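Long-range contacts in putative exported protein (Bordetella pertussis, PDB 2DVZ), which binds glutamate in the cleft of a periplasmic binding protein fold and probably serves as a solute receptor for a transporter: residues Gln42-Glu47 / Val264-Asp269; Leu155-Glu160 / Gln309-Asp314; Val25-Gly30 / Ile81-Thr86. All coordinates share one frame; numbering follows the deposited sequence.

Contact 1 of 3, residues Gln42-Glu47 / Val264-Asp269; sequences QRMSQE and VVALKD
Two helices pack closely on one lobe of this periplasmic binding protein fold: residues 42-47, near the end of helix 32-48, and residues 264-269, on helix 253-267 and the turn after it. The backbones come nearest at Met44 and Ala266, whose CA atoms are 5.3 Å apart. Such closeness suits alanine, since its single methyl lets CB rest 3.8 Å from Met44 CG and 3.7 Å from Arg43 CG. The rest of the selenomethionine Met44 continues onto Leu259 and Ala263 of helix 253-267.

Arg43 does the polar work. Its CG is anti to the backbone N (chi1 -177°) and the chain then bends at chi2, so the aliphatic part crosses Ala266 before the guanidinium reaches Asp269. NE gives its hydrogen to Asp269 OD2 in a salt bridge of 2.8 Å. The acceptor lies in the guanidinium plane, yet the donor sits above the carboxylate plane, the guanidinium and carboxylate planes being 87° apart. Gln46 OE1 lies over one guanidinium face. Glu47 crosses Val265, whose two methyls, CG1 and CG2, lie near the carboxylate oxygens OE1 and OE2 of Glu47, with OE1 3.7 Å from Val265 CG1.

Asp269 is also the N-cap of helix 270-279, using OD1 for Lys271 N, which leaves OD2 for arginine. A water closes the ring, accepting from Arg43 NH2 at 3.0 Å and donating to Asp269 OD2.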
# COMPACT_ATOMS: atom_id res chain seq x y z
N GLN A 42 -6.77 -4.55 -15.74
CA GLN A 42 -7.25 -5.64 -16.61
C GLN A 42 -8.70 -5.49 -17.04
O GLN A 42 -9.03 -5.69 -18.21
CB GLN A 42 -7.12 -7.00 -15.92
CG GLN A 42 -5.73 -7.60 -16.04
CD GLN A 42 -5.37 -7.83 -17.49
OE1 GLN A 42 -4.73 -6.99 -18.15
NE2 GLN A 42 -5.83 -8.98 -18.01
N ARG A 43 -9.56 -5.19 -16.06
CA ARG A 43 -10.97 -5.03 -16.29
C ARG A 43 -11.30 -3.65 -16.89
O ARG A 43 -12.19 -3.56 -17.72
CB ARG A 43 -11.74 -5.32 -14.98
CG ARG A 43 -13.26 -5.26 -15.08
CD ARG A 43 -13.83 -6.30 -16.05
NE ARG A 43 -15.28 -6.11 -16.27
CZ ARG A 43 -15.83 -5.19 -17.05
NH1 ARG A 43 -15.07 -4.31 -17.70
NH2 ARG A 43 -17.14 -5.12 -17.16
N MSE A 44 -10.62 -2.60 -16.45
CA MSE A 44 -10.72 -1.28 -17.07
C MSE A 44 -10.40 -1.37 -18.56
O MSE A 44 -11.05 -0.76 -19.38
CB MSE A 44 -9.77 -0.27 -16.42
CG MSE A 44 -10.26 0.31 -15.15
SE MSE A 44 -8.96 1.55 -14.40
CE MSE A 44 -9.06 3.06 -15.66
N SER A 45 -9.40 -2.19 -18.89
CA SER A 45 -8.91 -2.28 -20.23
C SER A 45 -10.00 -2.78 -21.20
O SER A 45 -10.20 -2.22 -22.31
CB SER A 45 -7.69 -3.17 -20.23
OG SER A 45 -7.28 -3.41 -21.53
N GLN A 46 -10.70 -3.83 -20.75
CA GLN A 46 -11.88 -4.39 -21.42
C GLN A 46 -12.90 -3.28 -21.73
O GLN A 46 -13.46 -3.21 -22.82
CB GLN A 46 -12.48 -5.51 -20.56
CG GLN A 46 -13.85 -6.02 -21.05
CD GLN A 46 -14.54 -7.01 -20.10
OE1 GLN A 46 -15.77 -7.04 -20.01
NE2 GLN A 46 -13.75 -7.82 -19.39
N GLU A 47 -13.11 -2.39 -20.76
CA GLU A 47 -14.04 -1.27 -20.91
C GLU A 47 -13.53 -0.21 -21.87
O GLU A 47 -14.30 0.30 -22.69
CB GLU A 47 -14.33 -0.63 -19.54
CG GLU A 47 -15.25 0.61 -19.54
CD GLU A 47 -16.70 0.34 -20.04
OE1 GLU A 47 -17.13 -0.84 -20.12
OE2 GLU A 47 -17.42 1.34 -20.32
N VAL A 264 -14.87 3.00 -12.48
CA VAL A 264 -16.17 2.80 -11.86
C VAL A 264 -16.85 1.55 -12.44
O VAL A 264 -17.39 0.72 -11.69
CB VAL A 264 -17.08 4.09 -11.92
CG1 VAL A 264 -18.58 3.75 -11.69
CG2 VAL A 264 -16.61 5.13 -10.94
N VAL A 265 -16.78 1.36 -13.75
CA VAL A 265 -17.34 0.14 -14.32
C VAL A 265 -16.63 -1.10 -13.79
O VAL A 265 -17.29 -2.07 -13.39
CB VAL A 265 -17.33 0.14 -15.91
CG1 VAL A 265 -17.55 -1.28 -16.44
CG2 VAL A 265 -18.36 1.10 -16.46
N ALA A 266 -15.29 -1.06 -13.81
CA ALA A 266 -14.45 -2.19 -13.38
C ALA A 266 -14.71 -2.61 -11.93
O ALA A 266 -14.76 -3.82 -11.63
CB ALA A 266 -12.98 -1.84 -13.57
N LEU A 267 -14.86 -1.62 -11.06
CA LEU A 267 -15.15 -1.81 -9.62
C LEU A 267 -16.57 -2.26 -9.27
O LEU A 267 -16.83 -2.64 -8.12
CB LEU A 267 -14.75 -0.56 -8.80
CG LEU A 267 -13.27 -0.18 -8.87
CD1 LEU A 267 -13.04 1.28 -8.42
CD2 LEU A 267 -12.35 -1.18 -8.12
N LYS A 268 -17.48 -2.23 -10.26
CA LYS A 268 -18.78 -2.87 -10.17
C LYS A 268 -18.74 -4.30 -10.69
O LYS A 268 -19.73 -5.02 -10.60
CB LYS A 268 -19.87 -2.11 -10.96
CG LYS A 268 -19.77 -0.59 -10.97
CD LYS A 268 -20.46 0.08 -9.84
CE LYS A 268 -21.71 0.81 -10.36
NZ LYS A 268 -21.48 2.27 -10.47
N ASP A 269 -17.63 -4.73 -11.26
CA ASP A 269 -17.59 -6.09 -11.78
C ASP A 269 -17.52 -7.09 -10.62
O ASP A 269 -16.66 -6.96 -9.73
CB ASP A 269 -16.45 -6.29 -12.78
CG ASP A 269 -16.37 -7.71 -13.28
OD1 ASP A 269 -16.23 -8.62 -12.45
OD2 ASP A 269 -16.45 -7.96 -14.49
O HOH W 1 -18.93 -6.34 -15.06

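Contact 2 of 3, residues Leu155-Glu160 / Gln309-Asp314; sequences LHLMGE and QNIKLD
In this periplasmic binding protein fold the C-terminal tail, which follows helix 288-307, crosses to helix 154-166 as an extended strip without regular secondary structure. Past Gln309 and Asn310, which turn the chain with positive phi, Ile311 makes the first touch. Its CG2 branch, anti to the backbone N, meets Glu160 CB at 3.5 Å and Leu157 CD1 at 3.7 Å, while Val305 adds to the same apolar patch. A beta-branched residue suits this place because one methyl fills the angle between two side chains a helical turn apart.

Lys312 contributes its backbone: its O lies 3.8 Å from Glu160 CG, and its long side chain heads off from helix 154-166, as suits an exposed lysine. The Glu160 carboxylate is held elsewhere, with OE2 hydrogen-bonded to Tyr146 OH and salt-bridged to Lys163.

Leu313 is the main apolar plug of the tail. CG is anti to the carbonyl carbon (chi1 -66°), and CD2 enters between His156 and Leu157, 3.7 Å from both Leu157 CA and Leu157 CD1. Val89 and Cys93 of helix 84-93 also touch Leu313, so the tail joins that helix to helix 154-166. The flat imidazole of His156 offers Leu313 a face and stacks with His172; its ND1 is hydrogen-bonded to Thr151 O, which should help fix the ring's rotation. Leu313 CD2 makes a CH-pi contact over that ring, 3.9 Å from its centroid and 18° off the normal.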
# COMPACT_ATOMS: atom_id res chain seq x y z
N LEU A 155 5.16 0.96 5.07
CA LEU A 155 5.31 -0.22 5.92
C LEU A 155 6.51 -0.08 6.86
O LEU A 155 6.46 -0.61 7.95
CB LEU A 155 5.32 -1.51 5.07
CG LEU A 155 4.05 -1.64 4.19
CD1 LEU A 155 4.22 -2.70 3.17
CD2 LEU A 155 2.80 -1.88 5.06
N HIS A 156 7.55 0.65 6.45
CA HIS A 156 8.63 1.06 7.35
C HIS A 156 8.08 2.01 8.42
O HIS A 156 8.36 1.87 9.59
CB HIS A 156 9.83 1.72 6.58
CG HIS A 156 10.99 2.11 7.48
ND1 HIS A 156 11.88 3.12 7.17
CD2 HIS A 156 11.37 1.64 8.70
CE1 HIS A 156 12.76 3.25 8.15
NE2 HIS A 156 12.48 2.36 9.08
N LEU A 157 7.28 2.98 8.02
CA LEU A 157 6.63 3.85 9.00
C LEU A 157 5.68 3.06 9.92
O LEU A 157 5.64 3.30 11.13
CB LEU A 157 5.91 5.02 8.29
CG LEU A 157 5.31 6.05 9.25
CD1 LEU A 157 6.43 6.73 10.12
CD2 LEU A 157 4.51 7.07 8.49
N MSE A 158 4.94 2.11 9.36
CA MSE A 158 4.11 1.19 10.14
C MSE A 158 4.91 0.48 11.21
O MSE A 158 4.56 0.57 12.36
CB MSE A 158 3.42 0.18 9.21
CG MSE A 158 2.28 -0.50 9.85
SE MSE A 158 1.58 -1.96 8.81
CE MSE A 158 0.35 -2.70 10.21
N GLY A 159 6.03 -0.16 10.83
CA GLY A 159 6.89 -0.84 11.78
C GLY A 159 7.42 0.04 12.91
O GLY A 159 7.49 -0.39 14.05
N GLU A 160 7.77 1.28 12.56
CA GLU A 160 8.36 2.23 13.48
C GLU A 160 7.33 2.80 14.41
O GLU A 160 7.60 3.02 15.59
CB GLU A 160 9.06 3.35 12.69
CG GLU A 160 10.41 2.91 12.01
CD GLU A 160 11.35 2.13 12.96
OE1 GLU A 160 11.76 2.66 14.01
OE2 GLU A 160 11.69 0.96 12.63
N GLN A 309 6.16 13.96 16.91
CA GLN A 309 6.11 12.53 17.34
C GLN A 309 7.41 11.68 17.19
O GLN A 309 7.45 10.52 17.64
CB GLN A 309 4.89 11.80 16.74
CG GLN A 309 3.58 12.62 16.84
CD GLN A 309 2.31 11.84 16.45
OE1 GLN A 309 2.37 10.67 16.03
NE2 GLN A 309 1.16 12.50 16.60
N ASN A 310 8.44 12.24 16.55
CA ASN A 310 9.83 11.71 16.64
C ASN A 310 9.98 10.26 16.16
O ASN A 310 10.77 9.48 16.71
CB ASN A 310 10.37 11.90 18.07
CG ASN A 310 11.90 11.71 18.19
OD1 ASN A 310 12.70 12.37 17.50
ND2 ASN A 310 12.31 10.82 19.12
N ILE A 311 9.23 9.90 15.12
CA ILE A 311 9.36 8.58 14.51
C ILE A 311 10.28 8.60 13.30
O ILE A 311 9.85 8.90 12.19
CB ILE A 311 7.97 7.92 14.20
CG1 ILE A 311 7.23 7.62 15.52
CG2 ILE A 311 8.16 6.63 13.42
CD1 ILE A 311 5.74 7.43 15.41
N LYS A 312 11.56 8.28 13.54
CA LYS A 312 12.64 8.33 12.54
C LYS A 312 12.62 7.24 11.46
O LYS A 312 12.58 6.05 11.78
CB LYS A 312 14.01 8.28 13.22
CG LYS A 312 14.16 9.15 14.44
CD LYS A 312 15.60 9.60 14.61
CE LYS A 312 16.02 9.71 16.08
NZ LYS A 312 15.11 10.58 16.89
N LEU A 313 12.68 7.64 10.20
CA LEU A 313 12.72 6.70 9.08
C LEU A 313 14.11 6.46 8.52
O LEU A 313 14.44 5.35 8.12
CB LEU A 313 11.74 7.10 7.98
CG LEU A 313 10.25 7.06 8.31
CD1 LEU A 313 9.50 7.38 7.05
CD2 LEU A 313 9.81 5.71 8.86
N ASP A 314 14.93 7.50 8.45
CA ASP A 314 16.38 7.30 8.20
C ASP A 314 17.29 8.07 9.18
O ASP A 314 16.81 8.57 10.23
CB ASP A 314 16.77 7.49 6.71
CG ASP A 314 16.37 8.86 6.14
OD1 ASP A 314 16.44 9.89 6.87
OD2 ASP A 314 16.00 8.90 4.93
OXT ASP A 314 18.50 8.20 8.97

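Contact 3 of 3, residues Val25-Gly30 / Ile81-Thr86; sequences VPFAPG and IATVST. With GLU (glutamic acid), chain G.
The glutamate pocket of this periplasmic binding protein is built here from the loop after strand 21-25 and from the turn between the parallel neighbour strand 78-82 and helix 84-93. Where the two strands end, Val25 and Ile81 lie side by side, Val25 CG2 against Ile81 CG1 at 3.7 Å, a branched apolar pair suited to the buried sheet. Beyond them the Pro26 ring packs on the helix that follows the second strand, its CG 3.9 Å from Thr86 CG2.

Phe27 CG is anti to the carbonyl carbon (chi1 -75°), and this lays the ring along the ligand. One face covers the aliphatic part of glutamate, with ligand CG over the ring centre and CA 3.5 Å from Phe27 CZ. Ser85 CB and Thr83 OG1 lie at the ring edge, the Thr83 side chain meeting Phe27 tip to tip. An aromatic plate thus serves the ligand's carbon chain, while Ser85 holds its alpha-carboxylate oxygen OXT.

Thr83 is the N-cap of helix 84-93, and its OG1 shares a 2.7 Å hydrogen bond with Thr86 OG1. The helix start probably favours the negative charge held beside it. Ser85 OG also bonds to Val154 N, at the start of helix 154-166. Two bonds from Ser85 grip glutamate OXT: N at 3.2 Å, and OG as donor at 2.8 Å.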
# COMPACT_ATOMS: atom_id res chain seq x y z
N VAL A 25 3.59 0.88 -11.86
CA VAL A 25 3.51 0.42 -10.48
C VAL A 25 4.87 0.67 -9.80
O VAL A 25 5.87 0.03 -10.14
CB VAL A 25 3.01 -1.07 -10.43
CG1 VAL A 25 3.19 -1.71 -9.05
CG2 VAL A 25 1.58 -1.13 -10.88
N PRO A 26 4.91 1.60 -8.83
CA PRO A 26 6.17 1.99 -8.20
C PRO A 26 6.72 0.96 -7.20
O PRO A 26 7.49 1.30 -6.32
CB PRO A 26 5.81 3.32 -7.55
CG PRO A 26 4.36 3.09 -7.12
CD PRO A 26 3.78 2.38 -8.30
N PHE A 27 6.37 -0.32 -7.37
CA PHE A 27 6.85 -1.38 -6.50
C PHE A 27 7.09 -2.64 -7.31
O PHE A 27 6.55 -2.81 -8.39
CB PHE A 27 5.86 -1.65 -5.36
CG PHE A 27 5.88 -0.61 -4.32
CD1 PHE A 27 6.92 -0.58 -3.37
CD2 PHE A 27 4.90 0.38 -4.29
CE1 PHE A 27 6.98 0.40 -2.41
CE2 PHE A 27 4.95 1.38 -3.30
CZ PHE A 27 6.00 1.39 -2.36
N ALA A 28 7.89 -3.54 -6.75
CA ALA A 28 8.20 -4.84 -7.35
C ALA A 28 6.92 -5.68 -7.57
O ALA A 28 5.90 -5.43 -6.93
CB ALA A 28 9.17 -5.61 -6.42
N PRO A 29 6.98 -6.65 -8.48
CA PRO A 29 5.89 -7.58 -8.69
C PRO A 29 5.48 -8.33 -7.41
O PRO A 29 6.34 -8.69 -6.57
CB PRO A 29 6.44 -8.57 -9.74
CG PRO A 29 7.44 -7.80 -10.45
CD PRO A 29 8.10 -6.93 -9.42
N GLY A 30 4.17 -8.51 -7.26
CA GLY A 30 3.68 -9.42 -6.26
C GLY A 30 3.48 -8.77 -4.92
O GLY A 30 3.30 -9.46 -3.92
N ILE A 81 0.17 4.24 -10.26
CA ILE A 81 -0.62 3.82 -9.11
C ILE A 81 -0.22 4.61 -7.88
O ILE A 81 0.94 4.52 -7.45
CB ILE A 81 -0.51 2.29 -8.84
CG1 ILE A 81 -0.85 1.49 -10.09
CG2 ILE A 81 -1.48 1.86 -7.71
CD1 ILE A 81 -2.28 1.75 -10.63
N ALA A 82 -1.17 5.38 -7.33
CA ALA A 82 -0.94 6.12 -6.08
C ALA A 82 -0.94 5.12 -4.95
O ALA A 82 -1.75 4.18 -4.94
CB ALA A 82 -2.00 7.19 -5.84
N THR A 83 -0.03 5.34 -4.00
CA THR A 83 0.10 4.50 -2.82
C THR A 83 0.39 5.46 -1.71
O THR A 83 0.81 6.60 -1.98
CB THR A 83 1.29 3.53 -2.92
OG1 THR A 83 2.50 4.29 -2.95
CG2 THR A 83 1.20 2.63 -4.17
N VAL A 84 0.18 5.04 -0.46
CA VAL A 84 0.48 5.90 0.66
C VAL A 84 2.00 6.15 0.79
O VAL A 84 2.42 7.20 1.28
CB VAL A 84 -0.20 5.42 2.01
CG1 VAL A 84 0.17 6.36 3.15
CG2 VAL A 84 -1.72 5.40 1.88
N SER A 85 2.82 5.20 0.36
CA SER A 85 4.26 5.38 0.35
C SER A 85 4.61 6.57 -0.55
O SER A 85 5.34 7.47 -0.15
CB SER A 85 4.98 4.12 -0.15
OG SER A 85 4.89 3.08 0.83
N THR A 86 4.05 6.58 -1.75
CA THR A 86 4.44 7.57 -2.77
C THR A 86 3.76 8.94 -2.59
O THR A 86 4.33 9.96 -2.93
CB THR A 86 4.28 7.02 -4.21
OG1 THR A 86 2.95 6.53 -4.40
CG2 THR A 86 5.28 5.87 -4.47
N GLU G . 4.15 -0.31 0.74
CA GLU G . 3.37 -0.01 -0.47
C GLU G . 2.17 0.87 -0.18
O GLU G . 1.00 0.52 -0.34
CB GLU G . 3.02 -1.29 -1.22
CG GLU G . 4.22 -2.26 -1.32
CD GLU G . 4.20 -3.13 -2.54
OE1 GLU G . 3.26 -2.96 -3.35
OE2 GLU G . 5.16 -3.97 -2.73
OXT GLU G . 2.38 2.03 0.20

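In the fold
Contact 3 holds the ligand itself, and the other two lie on opposite sides of the chain's centre. Contact 1 is farther out: its centre is about 20 Å from that of contact 3, although helix 32-48, which carries Gln42-Glu47, also contains Thr33, a ligand-binding residue. Contact 2 is nearer, about 18 Å between centres and about 5 Å between nearest atoms. Helix 84-93 joins them, its first turn bringing Ser85 to the glutamate and its later part carrying the side chains that touch Leu313. From contact 2, Leu155 reaches the ligand, while the side chain of His156 is about 8 Å from it. Contacts 1 and 2 do not touch, their nearest atoms being about 20 Å apart.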